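Local coordinates for protein glutamate receptor 1 (Adineta vaga, PDB 4IO3) that probably acts as a glutamate-gated ion channel, of which this chain is the extracellular ligand-binding domain with an aspartate held in its cleft, at residues Q163-S168 with S177-G182; I81-I86 with F207-P212; N100-N105 with V223-L228; T65-L70 with G134-T139. All coordinates share one frame; numbering follows the deposited sequence.

Three of the four contacts meet at the bound aspartate: contact 1 brings Asp180 to it from one lobe, contact 2 brings Asp85 from the other, and contact 4 bridges the cleft with Tyr67 and Arg136. Contacts 1 and 4 have centres 12 Å apart and share strands that are neighbours in one sheet; Ser177 OG lies 2.6 Å from Gly134 O. Contact 2 is joined to contact 4 through Asp85 OD1 and Tyr67 OH, 2.6 Å apart. Contact 3 stands behind contact 2, centres 11 Å apart, on the side remote from contact 1, whose centre is 26 Å off; even so, Asn105 ND2 reaches Asp180 OD1 at 3.0 Å.

Contact 1 (Q163-S168 with S177-G182); sequences QEMYDS and SFMDIG. With ASP (aspartic acid), chain C.
Met165 leaves helix 163-168 with CG anti to the backbone N (chi1 -175°) and runs straight on through chi2, which carries SD out to strand 177-180; a bend at chi3 (63°) then brings the methyl CE up against Met179. The opposing Met179 is extended along its whole length, and the two thioethers cross obliquely with Met165 CE 3.7 Å from Met179 SD. Further back, Met165 SD lies 3.2 Å from Ser177 OG. That hydroxyl already spends its hydrogen on Gly134 O, so the sulfur meets the oxygen as a packing neighbour. The same sulfur packs on the side chain of Arg136, which binds the ligand.

Tyr166 comes to the same strand from beside Met165. Its ring receives Met179 SD at its edge, 5.5 Å from the centroid and 85° off the ring normal, a Met-aromatic contact. The two side chains cross at about a right angle, with Tyr166 OH 3.2 Å from Met179 CE. Cut back to an alanine, position 165 would probably open a gap beside Ser177 OG and Arg136 and leave Met179 SD with Tyr166 as its remaining helix partner.

One residue beyond Met179, Asp180 accepts a hydrogen bond from the ligand amine, ASP N to Asp180 OD2 at 2.7 Å, while its OD1 takes one from Asn105. Around these residues, helix 162-170 packs on the sheet of the second lobe: Met165 also touches Leu159 of strand 157-159 and Leu110 of strand 103-112, and Val187 of helix 181-190 touches both Tyr166 and Met179.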
loop_
_atom_site.group_PDB
_atom_site.type_symbol
_atom_site.label_atom_id
_atom_site.label_comp_id
_atom_site.label_asym_id
_atom_site.label_seq_id
_atom_site.Cartn_x
_atom_site.Cartn_y
_atom_site.Cartn_z
ATOM N N GLN A 163 -4.107 26.435 5.006
ATOM C CA GLN A 163 -4.903 27.523 5.552
ATOM C C GLN A 163 -5.417 28.405 4.413
ATOM O O GLN A 163 -6.555 28.858 4.444
ATOM C CB GLN A 163 -4.103 28.348 6.570
ATOM C CG GLN A 163 -4.966 29.351 7.341
ATOM C CD GLN A 163 -5.979 28.663 8.243
ATOM O OE1 GLN A 163 -5.631 27.766 9.014
ATOM N NE2 GLN A 163 -7.230 29.067 8.141
ATOM N N GLU A 164 -4.583 28.651 3.405
ATOM C CA GLU A 164 -5.034 29.464 2.278
ATOM C C GLU A 164 -6.135 28.716 1.521
ATOM O O GLU A 164 -7.102 29.319 1.044
ATOM C CB GLU A 164 -3.884 29.870 1.340
ATOM C CG GLU A 164 -4.383 30.684 0.156
ATOM C CD GLU A 164 -3.309 31.293 -0.734
ATOM O OE1 GLU A 164 -2.192 30.748 -0.834
ATOM O OE2 GLU A 164 -3.630 32.333 -1.384
ATOM N N MET A 165 -5.993 27.392 1.425
ATOM C CA MET A 165 -7.031 26.556 0.825
ATOM C C MET A 165 -8.377 26.708 1.543
ATOM O O MET A 165 -9.383 26.991 0.896
ATOM C CB MET A 165 -6.579 25.080 0.796
ATOM C CG MET A 165 -7.553 24.144 0.076
ATOM S SD MET A 165 -6.875 22.435 -0.019
ATOM C CE MET A 165 -6.755 21.936 1.697
ATOM N N TYR A 166 -8.393 26.559 2.875
ATOM C CA TYR A 166 -9.632 26.687 3.646
ATOM C C TYR A 166 -10.192 28.110 3.559
ATOM O O TYR A 166 -11.401 28.299 3.386
ATOM C CB TYR A 166 -9.416 26.332 5.132
ATOM C CG TYR A 166 -8.731 25.011 5.386
ATOM C CD1 TYR A 166 -9.062 23.858 4.664
ATOM C CD2 TYR A 166 -7.758 24.906 6.359
ATOM C CE1 TYR A 166 -8.414 22.676 4.879
ATOM C CE2 TYR A 166 -7.124 23.723 6.599
ATOM C CZ TYR A 166 -7.447 22.605 5.872
ATOM O OH TYR A 166 -6.753 21.443 6.138
ATOM N N ASP A 167 -9.323 29.111 3.716
ATOM C CA ASP A 167 -9.799 30.497 3.761
ATOM C C ASP A 167 -10.394 30.875 2.405
ATOM O O ASP A 167 -11.375 31.640 2.310
ATOM C CB ASP A 167 -8.665 31.463 4.099
ATOM C CG ASP A 167 -8.198 31.349 5.543
ATOM O OD1 ASP A 167 -8.887 30.709 6.352
ATOM O OD2 ASP A 167 -7.148 31.932 5.877
ATOM N N SER A 168 -9.795 30.358 1.340
ATOM C CA SER A 168 -10.233 30.714 -0.010
ATOM C C SER A 168 -11.557 30.049 -0.347
ATOM O O SER A 168 -12.390 30.619 -1.053
ATOM C CB SER A 168 -9.168 30.345 -1.038
ATOM O OG SER A 168 -7.984 31.086 -0.814
ATOM N N SER A 177 -11.085 22.290 -4.058
ATOM C CA SER A 177 -9.691 21.883 -4.085
ATOM C C SER A 177 -9.605 20.362 -3.944
ATOM O O SER A 177 -10.622 19.667 -3.896
ATOM C CB SER A 177 -8.877 22.571 -2.981
ATOM O OG SER A 177 -7.478 22.426 -3.208
ATOM N N PHE A 178 -8.377 19.846 -3.923
ATOM C CA PHE A 178 -8.135 18.421 -3.633
ATOM C C PHE A 178 -7.439 18.267 -2.297
ATOM O O PHE A 178 -6.581 19.073 -1.945
ATOM C CB PHE A 178 -7.204 17.796 -4.675
ATOM C CG PHE A 178 -7.666 17.899 -6.103
ATOM C CD1 PHE A 178 -8.989 18.075 -6.439
ATOM C CD2 PHE A 178 -6.731 17.752 -7.124
ATOM C CE1 PHE A 178 -9.378 18.151 -7.778
ATOM C CE2 PHE A 178 -7.098 17.817 -8.447
ATOM C CZ PHE A 178 -8.416 18.015 -8.791
ATOM N N MET A 179 -7.745 17.194 -1.577
ATOM C CA MET A 179 -7.072 16.931 -0.324
ATOM C C MET A 179 -6.945 15.442 -0.094
ATOM O O MET A 179 -7.851 14.694 -0.420
ATOM C CB MET A 179 -7.899 17.576 0.793
ATOM C CG MET A 179 -7.167 17.850 2.040
ATOM S SD MET A 179 -8.123 18.866 3.206
ATOM C CE MET A 179 -6.980 18.617 4.556
ATOM N N ASP A 180 -5.853 15.013 0.532
ATOM C CA ASP A 180 -5.719 13.631 0.973
ATOM C C ASP A 180 -6.869 13.249 1.920
ATOM O O ASP A 180 -7.270 14.040 2.773
ATOM C CB ASP A 180 -4.414 13.437 1.751
ATOM C CG ASP A 180 -3.159 13.563 0.900
ATOM O OD1 ASP A 180 -3.158 13.271 -0.324
ATOM O OD2 ASP A 180 -2.111 13.918 1.498
ATOM N N ILE A 181 -7.341 12.015 1.813
ATOM C CA ILE A 181 -8.551 11.609 2.512
ATOM C C ILE A 181 -8.448 11.612 4.040
ATOM O O ILE A 181 -9.378 12.023 4.714
ATOM C CB ILE A 181 -9.008 10.225 2.001
ATOM C CG1 ILE A 181 -10.393 9.864 2.542
ATOM C CG2 ILE A 181 -8.008 9.160 2.339
ATOM C CD1 ILE A 181 -11.030 8.675 1.767
ATOM N N GLY A 182 -7.319 11.179 4.600
ATOM C CA GLY A 182 -7.174 11.138 6.049
ATOM C C GLY A 182 -7.310 12.488 6.713
ATOM O O GLY A 182 -8.140 12.680 7.604
HETATM N N ASP C . 0.397 14.010 0.602
HETATM C CA ASP C . 0.704 15.223 -0.201
HETATM C C ASP C . 2.105 15.148 -0.755
HETATM O O ASP C . 2.954 14.320 -0.316
HETATM C CB ASP C . 0.579 16.512 0.633
HETATM C CG ASP C . -0.851 16.965 0.801
HETATM O OD1 ASP C . -1.170 17.572 1.873
HETATM O OD2 ASP C . -1.662 16.738 -0.132
HETATM O OXT ASP C . 2.422 15.938 -1.655
#

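Contact 2 (I81-I86 with F207-P212); sequences IAIGDI and FGIVTP. With ASP (aspartic acid), chain C.
Phe207, Val210 and Ile86 bury the most surface here, and each meets the facing segment differently. Phe207 lays one ring face on the backbone of Asp85: Asp85 CA sits 3.7 Å above the ring plane over its centre, and Asp85 CB makes a CH-pi contact 4.0 Å from the centroid. The ring gets there with CG beside its own backbone N (chi1 -66°), and its CE1 lies 3.8 Å from ASP N.

Ile86 faces Val210 with its branches: Ile86 CG2 touches Val210 CG2 at 3.8 Å, the two side chains crossing at about a right angle. Ile86 O receives Gly208 N at 3.3 Å and also the CA hydrogen of Phe207. Val210 pairs with Ala82 as a single antiparallel hydrogen-bonded bridge, with Ala82 N to Val210 O 3.0 Å and Val210 N to Ala82 O 2.9 Å. Elsewhere Ile209 lies alongside Ile83, pointing the same way. Where the segments part, water 1 accepts from Gly84 N and donates weakly to Gly208 O.

A serine in place of Phe207 would probably uncover the Asp85 backbone and leave the inverse gamma turn centred there freer to shift. The chemistry divides accordingly: strand bonds and aliphatic branches fix one end, while at the other an aromatic face backs the turn that directs Asp85 O to the ligand amine (2.9 Å from ASP N); the Asp85 carboxylate is hydrogen-bonded to Tyr67 OH and Ser17 OG. One of the amine's acceptors is thus a backbone oxygen, probably held in place in part by this packing; Asp180 OD2 is another.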
loop_
_atom_site.group_PDB
_atom_site.type_symbol
_atom_site.label_atom_id
_atom_site.label_comp_id
_atom_site.label_asym_id
_atom_site.label_seq_id
_atom_site.Cartn_x
_atom_site.Cartn_y
_atom_site.Cartn_z
ATOM N N ILE A 81 16.028 10.969 7.325
ATOM C CA ILE A 81 14.723 10.493 6.847
ATOM C C ILE A 81 13.694 11.606 7.044
ATOM O O ILE A 81 13.927 12.560 7.782
ATOM C CB ILE A 81 14.257 9.190 7.546
ATOM C CG1 ILE A 81 14.076 9.415 9.055
ATOM C CG2 ILE A 81 15.288 8.072 7.342
ATOM C CD1 ILE A 81 13.465 8.247 9.835
ATOM N N ALA A 82 12.563 11.480 6.365
ATOM C CA ALA A 82 11.413 12.377 6.595
ATOM C C ALA A 82 10.151 11.546 6.765
ATOM O O ALA A 82 9.884 10.629 6.000
ATOM C CB ALA A 82 11.256 13.401 5.478
ATOM N N ILE A 83 9.393 11.858 7.806
ATOM C CA ILE A 83 8.208 11.075 8.143
ATOM C C ILE A 83 6.998 11.991 8.181
ATOM O O ILE A 83 7.003 13.030 8.845
ATOM C CB ILE A 83 8.336 10.415 9.516
ATOM C CG1 ILE A 83 9.565 9.495 9.578
ATOM C CG2 ILE A 83 7.113 9.632 9.823
ATOM C CD1 ILE A 83 9.766 8.847 10.950
ATOM N N GLY A 84 5.970 11.612 7.429
ATOM C CA GLY A 84 4.733 12.358 7.445
ATOM C C GLY A 84 3.745 11.778 6.456
ATOM O O GLY A 84 3.863 10.624 5.986
ATOM N N ASP A 85 2.765 12.606 6.143
ATOM C CA ASP A 85 1.774 12.323 5.139
ATOM C C ASP A 85 2.331 12.653 3.760
ATOM O O ASP A 85 1.828 13.536 3.057
ATOM C CB ASP A 85 0.446 13.056 5.420
ATOM C CG ASP A 85 0.580 14.565 5.669
ATOM O OD1 ASP A 85 1.664 15.078 6.006
ATOM O OD2 ASP A 85 -0.483 15.257 5.536
ATOM N N ILE A 86 3.347 11.892 3.375
ATOM C CA ILE A 86 4.149 12.166 2.190
ATOM C C ILE A 86 3.859 11.107 1.144
ATOM O O ILE A 86 4.178 9.908 1.318
ATOM C CB ILE A 86 5.649 12.167 2.512
ATOM C CG1 ILE A 86 5.952 13.136 3.667
ATOM C CG2 ILE A 86 6.464 12.425 1.260
ATOM C CD1 ILE A 86 7.332 12.948 4.258
ATOM N N PHE A 207 1.510 6.461 1.581
ATOM C CA PHE A 207 2.461 7.318 2.265
ATOM C C PHE A 207 3.640 6.439 2.675
ATOM O O PHE A 207 3.441 5.318 3.151
ATOM C CB PHE A 207 1.891 7.935 3.543
ATOM C CG PHE A 207 0.767 8.910 3.337
ATOM C CD1 PHE A 207 0.698 9.700 2.210
ATOM C CD2 PHE A 207 -0.166 9.094 4.335
ATOM C CE1 PHE A 207 -0.331 10.604 2.059
ATOM C CE2 PHE A 207 -1.207 9.996 4.202
ATOM C CZ PHE A 207 -1.272 10.773 3.081
ATOM N N GLY A 208 4.861 6.932 2.498
ATOM C CA GLY A 208 6.036 6.204 2.926
ATOM C C GLY A 208 7.035 7.139 3.582
ATOM O O GLY A 208 6.969 8.360 3.371
ATOM N N ILE A 209 7.947 6.584 4.375
ATOM C CA ILE A 209 9.029 7.356 4.964
ATOM C C ILE A 209 10.060 7.600 3.878
ATOM O O ILE A 209 10.446 6.680 3.139
ATOM C CB ILE A 209 9.635 6.628 6.203
ATOM C CG1 ILE A 209 8.541 6.527 7.282
ATOM C CG2 ILE A 209 10.886 7.357 6.690
ATOM C CD1 ILE A 209 9.008 5.780 8.553
ATOM N N VAL A 210 10.460 8.858 3.739
ATOM C CA VAL A 210 11.445 9.237 2.731
ATOM C C VAL A 210 12.835 8.916 3.240
ATOM O O VAL A 210 13.173 9.280 4.370
ATOM C CB VAL A 210 11.380 10.732 2.415
ATOM C CG1 VAL A 210 12.332 11.076 1.265
ATOM C CG2 VAL A 210 9.967 11.151 2.033
ATOM N N THR A 211 13.638 8.228 2.431
ATOM C CA THR A 211 15.020 7.933 2.784
ATOM C C THR A 211 15.937 8.241 1.599
ATOM O O THR A 211 15.479 8.398 0.473
ATOM C CB THR A 211 15.243 6.451 3.150
ATOM O OG1 THR A 211 15.285 5.659 1.963
ATOM C CG2 THR A 211 14.138 5.899 4.030
ATOM N N PRO A 212 17.251 8.311 1.838
ATOM C CA PRO A 212 18.148 8.494 0.696
ATOM C C PRO A 212 18.065 7.296 -0.229
ATOM O O PRO A 212 17.738 6.182 0.216
ATOM C CB PRO A 212 19.532 8.557 1.342
ATOM C CG PRO A 212 19.270 8.930 2.778
ATOM C CD PRO A 212 17.984 8.296 3.121
HETATM N N ASP C . 0.397 14.010 0.602
HETATM C CA ASP C . 0.704 15.223 -0.201
HETATM C C ASP C . 2.105 15.148 -0.755
HETATM O O ASP C . 2.954 14.320 -0.316
HETATM C CB ASP C . 0.579 16.512 0.633
HETATM C CG ASP C . -0.851 16.965 0.801
HETATM O OD1 ASP C . -1.170 17.572 1.873
HETATM O OD2 ASP C . -1.662 16.738 -0.132
HETATM O OXT ASP C . 2.422 15.938 -1.655
HETATM O O HOH W 1 6.175 9.151 6.009
#

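Contact 3 (N100-N105 with V223-L228); sequences NSISDN and VNILSL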
loop_
_atom_site.group_PDB
_atom_site.type_symbol
_atom_site.label_atom_id
_atom_site.label_comp_id
_atom_site.label_asym_id
_atom_site.label_seq_id
_atom_site.Cartn_x
_atom_site.Cartn_y
_atom_site.Cartn_z
ATOM N N ASN A 100 8.655 0.898 3.070
ATOM C CA ASN A 100 7.357 0.288 2.956
ATOM C C ASN A 100 6.310 1.239 3.474
ATOM O O ASN A 100 6.537 2.007 4.404
ATOM C CB ASN A 100 7.308 -0.991 3.792
ATOM C CG ASN A 100 8.027 -2.106 3.131
ATOM O OD1 ASN A 100 9.200 -2.354 3.407
ATOM N ND2 ASN A 100 7.344 -2.777 2.225
ATOM N N SER A 101 5.138 1.199 2.859
ATOM C CA SER A 101 4.135 2.187 3.213
ATOM C C SER A 101 3.681 2.124 4.653
ATOM O O SER A 101 3.542 1.045 5.270
ATOM C CB SER A 101 2.966 2.092 2.248
ATOM O OG SER A 101 2.349 0.845 2.314
ATOM N N ILE A 102 3.471 3.301 5.218
ATOM C CA ILE A 102 2.871 3.416 6.531
ATOM C C ILE A 102 1.348 3.529 6.467
ATOM O O ILE A 102 0.690 3.310 7.451
ATOM C CB ILE A 102 3.466 4.593 7.358
ATOM C CG1 ILE A 102 3.270 5.952 6.666
ATOM C CG2 ILE A 102 4.948 4.378 7.592
ATOM C CD1 ILE A 102 3.639 7.084 7.591
ATOM N N SER A 103 0.787 3.861 5.309
ATOM C CA SER A 103 -0.658 4.067 5.169
ATOM C C SER A 103 -1.014 4.048 3.706
ATOM O O SER A 103 -0.210 4.472 2.875
ATOM C CB SER A 103 -1.081 5.439 5.717
ATOM O OG SER A 103 -2.492 5.656 5.624
ATOM N N ASP A 104 -2.205 3.566 3.395
ATOM C CA ASP A 104 -2.751 3.810 2.082
ATOM C C ASP A 104 -3.222 5.266 2.044
ATOM O O ASP A 104 -3.266 5.960 3.062
ATOM C CB ASP A 104 -3.847 2.797 1.722
ATOM C CG ASP A 104 -4.942 2.698 2.763
ATOM O OD1 ASP A 104 -5.114 3.641 3.564
ATOM O OD2 ASP A 104 -5.643 1.659 2.778
ATOM N N ASN A 105 -3.547 5.745 0.863
ATOM C CA ASN A 105 -3.996 7.127 0.710
ATOM C C ASN A 105 -4.806 7.219 -0.560
ATOM O O ASN A 105 -4.730 6.353 -1.425
ATOM C CB ASN A 105 -2.810 8.111 0.649
ATOM C CG ASN A 105 -3.247 9.581 0.539
ATOM O OD1 ASN A 105 -3.997 10.086 1.395
ATOM N ND2 ASN A 105 -2.789 10.268 -0.511
ATOM N N VAL A 223 11.778 -3.562 7.845
ATOM C CA VAL A 223 11.374 -4.673 8.690
ATOM C C VAL A 223 10.580 -4.181 9.886
ATOM O O VAL A 223 9.585 -4.790 10.283
ATOM C CB VAL A 223 12.607 -5.475 9.128
ATOM C CG1 VAL A 223 12.307 -6.412 10.287
ATOM C CG2 VAL A 223 13.148 -6.251 7.942
ATOM N N ASN A 224 11.014 -3.066 10.456
ATOM C CA ASN A 224 10.341 -2.539 11.612
ATOM C C ASN A 224 8.994 -1.929 11.301
ATOM O O ASN A 224 8.028 -2.092 12.061
ATOM C CB ASN A 224 11.258 -1.581 12.368
ATOM C CG ASN A 224 12.226 -2.320 13.260
ATOM O OD1 ASN A 224 11.891 -2.637 14.389
ATOM N ND2 ASN A 224 13.403 -2.630 12.748
ATOM N N ILE A 225 8.902 -1.226 10.168
ATOM C CA ILE A 225 7.598 -0.704 9.763
ATOM C C ILE A 225 6.601 -1.854 9.539
ATOM O O ILE A 225 5.445 -1.824 9.980
ATOM C CB ILE A 225 7.740 0.126 8.479
ATOM C CG1 ILE A 225 8.468 1.432 8.790
ATOM C CG2 ILE A 225 6.383 0.392 7.873
ATOM C CD1 ILE A 225 7.652 2.352 9.704
ATOM N N LEU A 226 7.045 -2.905 8.859
ATOM C CA LEU A 226 6.164 -4.030 8.564
ATOM C C LEU A 226 5.750 -4.741 9.852
ATOM O O LEU A 226 4.639 -5.220 9.985
ATOM C CB LEU A 226 6.865 -4.991 7.609
ATOM C CG LEU A 226 7.006 -4.464 6.176
ATOM C CD1 LEU A 226 7.981 -5.227 5.334
ATOM C CD2 LEU A 226 5.618 -4.469 5.524
ATOM N N SER A 227 6.651 -4.781 10.825
ATOM C CA SER A 227 6.310 -5.362 12.113
ATOM C C SER A 227 5.240 -4.526 12.812
ATOM O O SER A 227 4.302 -5.075 13.373
ATOM C CB SER A 227 7.553 -5.498 12.992
ATOM O OG SER A 227 7.202 -6.000 14.281
ATOM N N LEU A 228 5.361 -3.196 12.780
ATOM C CA LEU A 228 4.314 -2.369 13.363
ATOM C C LEU A 228 2.964 -2.582 12.651
ATOM O O LEU A 228 1.894 -2.514 13.268
ATOM C CB LEU A 228 4.706 -0.911 13.352
ATOM C CG LEU A 228 5.919 -0.493 14.172
ATOM C CD1 LEU A 228 6.203 0.991 14.004
ATOM C CD2 LEU A 228 5.743 -0.827 15.663
#
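Apolar packing carries most of this contact, and Ile225 is at its middle. Its CG1 branch bends at chi2 (-66°), bringing CD1 to 4.0 Å from Ile102 CG2. With chi1 at 60° placing CG1 between N and the carbonyl carbon, Ile102 CG2 is left anti to the carbonyl carbon, and the two side chains meet at a slant. The other branch, Ile225 CG2, rests on backbone oxygens, 3.8 Å from Asn100 O and 3.9 Å from Ser101 O. Leu226 adds the second apolar surface, with its CD1 methyl 3.8 Å from Asn100 CG and the two side chains nearly perpendicular.

In the two-lobed fold of ionotropic glutamate receptor ligand-binding domains, this is where the chain turns into strand 103-112, one of the crossings between lobes, against helix 218-230 of the first lobe. Both segments also meet the second subunit: Leu226 of the helix packs on its Arg93, Asn100 of the loop on its Val88, consistent with the back-to-back dimer of the family.

Polar links come from residues flanking the contact. Asp222 OD1 accepts from Asn100 N, and Arg229 NH2 donates to Ser101 O, so the helix holds the loop by two hydrogen bonds while its own Val223 O is paired with Ser90 OG of the second subunit.

Contact 4 (T65-L70 with G134-T139); sequences TSYTGL and GIRIGT. With ASP (aspartic acid), chain C.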
loop_
_atom_site.group_PDB
_atom_site.type_symbol
_atom_site.label_atom_id
_atom_site.label_comp_id
_atom_site.label_asym_id
_atom_site.label_seq_id
_atom_site.Cartn_x
_atom_site.Cartn_y
_atom_site.Cartn_z
ATOM N N THR A 65 7.775 25.455 3.952
ATOM C CA THR A 65 8.259 24.293 3.202
ATOM C C THR A 65 7.103 23.525 2.563
ATOM O O THR A 65 6.105 23.206 3.227
ATOM C CB THR A 65 8.997 23.318 4.123
ATOM O OG1 THR A 65 10.092 23.970 4.758
ATOM C CG2 THR A 65 9.546 22.164 3.327
ATOM N N SER A 66 7.238 23.216 1.274
ATOM C CA SER A 66 6.240 22.396 0.593
ATOM C C SER A 66 6.588 20.912 0.708
ATOM O O SER A 66 7.689 20.570 1.150
ATOM C CB SER A 66 6.170 22.747 -0.876
ATOM O OG SER A 66 7.373 22.389 -1.542
ATOM N N TYR A 67 5.666 20.039 0.313
ATOM C CA TYR A 67 5.937 18.597 0.381
ATOM C C TYR A 67 7.068 18.240 -0.593
ATOM O O TYR A 67 8.007 17.495 -0.258
ATOM C CB TYR A 67 4.662 17.751 0.174
ATOM C CG TYR A 67 3.877 17.687 1.454
ATOM C CD1 TYR A 67 3.131 18.771 1.891
ATOM C CD2 TYR A 67 3.941 16.559 2.261
ATOM C CE1 TYR A 67 2.458 18.726 3.072
ATOM C CE2 TYR A 67 3.289 16.516 3.449
ATOM C CZ TYR A 67 2.554 17.593 3.865
ATOM O OH TYR A 67 1.897 17.531 5.082
ATOM N N THR A 68 7.024 18.789 -1.802
ATOM C CA THR A 68 8.121 18.546 -2.716
ATOM C C THR A 68 9.416 19.136 -2.182
ATOM O O THR A 68 10.494 18.547 -2.336
ATOM C CB THR A 68 7.790 19.109 -4.102
ATOM O OG1 THR A 68 6.672 18.380 -4.603
ATOM C CG2 THR A 68 8.979 18.940 -5.037
ATOM N N GLY A 69 9.310 20.275 -1.504
ATOM C CA GLY A 69 10.465 20.918 -0.905
ATOM C C GLY A 69 11.133 20.066 0.155
ATOM O O GLY A 69 12.368 19.976 0.233
ATOM N N LEU A 70 10.302 19.405 0.951
ATOM C CA LEU A 70 10.779 18.494 1.988
ATOM C C LEU A 70 11.539 17.310 1.391
ATOM O O LEU A 70 12.620 16.955 1.853
ATOM C CB LEU A 70 9.597 18.016 2.841
ATOM C CG LEU A 70 9.983 17.018 3.942
ATOM C CD1 LEU A 70 10.916 17.701 4.948
ATOM C CD2 LEU A 70 8.714 16.511 4.592
ATOM N N GLY A 134 -8.663 25.529 -6.677
ATOM C CA GLY A 134 -7.420 25.751 -5.955
ATOM C C GLY A 134 -6.586 24.494 -5.842
ATOM O O GLY A 134 -7.094 23.405 -5.582
ATOM N N ILE A 135 -5.299 24.652 -6.094
ATOM C CA ILE A 135 -4.347 23.558 -5.966
ATOM C C ILE A 135 -3.169 23.990 -5.135
ATOM O O ILE A 135 -2.515 24.982 -5.425
ATOM C CB ILE A 135 -3.815 23.140 -7.354
ATOM C CG1 ILE A 135 -4.948 22.547 -8.210
ATOM C CG2 ILE A 135 -2.664 22.160 -7.249
ATOM C CD1 ILE A 135 -5.479 21.177 -7.738
ATOM N N ARG A 136 -2.861 23.214 -4.104
ATOM C CA ARG A 136 -1.673 23.485 -3.313
ATOM C C ARG A 136 -0.422 23.086 -4.079
ATOM O O ARG A 136 -0.205 21.917 -4.400
ATOM C CB ARG A 136 -1.771 22.762 -1.988
ATOM C CG ARG A 136 -2.734 23.406 -1.027
ATOM C CD ARG A 136 -2.979 22.543 0.193
ATOM N NE ARG A 136 -1.725 22.266 0.862
ATOM C CZ ARG A 136 -1.337 21.079 1.294
ATOM N NH1 ARG A 136 -2.093 20.005 1.116
ATOM N NH2 ARG A 136 -0.177 20.979 1.901
ATOM N N ILE A 137 0.397 24.075 -4.414
ATOM C CA ILE A 137 1.573 23.796 -5.191
ATOM C C ILE A 137 2.557 22.966 -4.386
ATOM O O ILE A 137 2.590 23.015 -3.138
ATOM C CB ILE A 137 2.208 25.070 -5.779
ATOM C CG1 ILE A 137 2.732 25.995 -4.694
ATOM C CG2 ILE A 137 1.185 25.850 -6.671
ATOM C CD1 ILE A 137 3.616 27.111 -5.262
ATOM N N GLY A 138 3.301 22.141 -5.098
ATOM C CA GLY A 138 4.305 21.284 -4.466
ATOM C C GLY A 138 3.716 20.109 -3.695
ATOM O O GLY A 138 4.361 19.543 -2.821
ATOM N N THR A 139 2.473 19.778 -3.992
ATOM C CA THR A 139 1.844 18.563 -3.516
ATOM C C THR A 139 1.610 17.593 -4.664
ATOM O O THR A 139 1.644 17.934 -5.856
ATOM C CB THR A 139 0.483 18.806 -2.820
ATOM O OG1 THR A 139 -0.490 19.271 -3.774
ATOM C CG2 THR A 139 0.608 19.774 -1.653
HETATM N N ASP C . 0.397 14.010 0.602
HETATM C CA ASP C . 0.704 15.223 -0.201
HETATM C C ASP C . 2.105 15.148 -0.755
HETATM O O ASP C . 2.954 14.320 -0.316
HETATM C CB ASP C . 0.579 16.512 0.633
HETATM C CG ASP C . -0.851 16.965 0.801
HETATM O OD1 ASP C . -1.170 17.572 1.873
HETATM O OD2 ASP C . -1.662 16.738 -0.132
HETATM O OXT ASP C . 2.422 15.938 -1.655
HETATM O O HOH W 2 3.144 21.657 -0.430
#
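Tyr67 and Thr68, at the start of helix 67-75, meet the turn at Gly138 through its carbonyl. Thr68 N donates to Gly138 O at 2.9 Å, and Thr68 OG1 adds a weaker approach at 3.1 Å. The packing is tight here: Gly138 is the third residue of a type II beta turn from Arg136 to Thr139, its positive phi suits a residue without a side chain, and a beta carbon there would collide with Ser66 CB.

The ligand side is equally close. Tyr67 CG stands anti to the carbonyl carbon (chi1 -80°), which sets the ring against the ligand, one face receiving ASP CB 3.5 Å above its plane, over the centre. In the conformer given, Arg136 NH1 reaches ASP OD1 at 2.7 Å in an almost straight bond (174°). Tyr67 CE1 meets the edge of the guanidinium, 3.7 Å from Arg136 NH2, the two planes being 84° apart, and Thr139 CG2 lies over the centre of one guanidinium face. Water 2 links the segments, accepting from Tyr67 N and donating to Ile137 O.

The outer side is looser. Ser66 CB stays 4.2 Å from Gly138 O, the serine hydroxyl being turned back to cap the helix by accepting from Gly69 N, and Ile137 is solvent-exposed.

The contact links helix 67-75 of one lobe with strand 133-136 of the other across the ligand-holding cleft; Glu142 of helix 140-148 takes Gly138 N, and strand 157-159 pairs with Ile135 and Ile137.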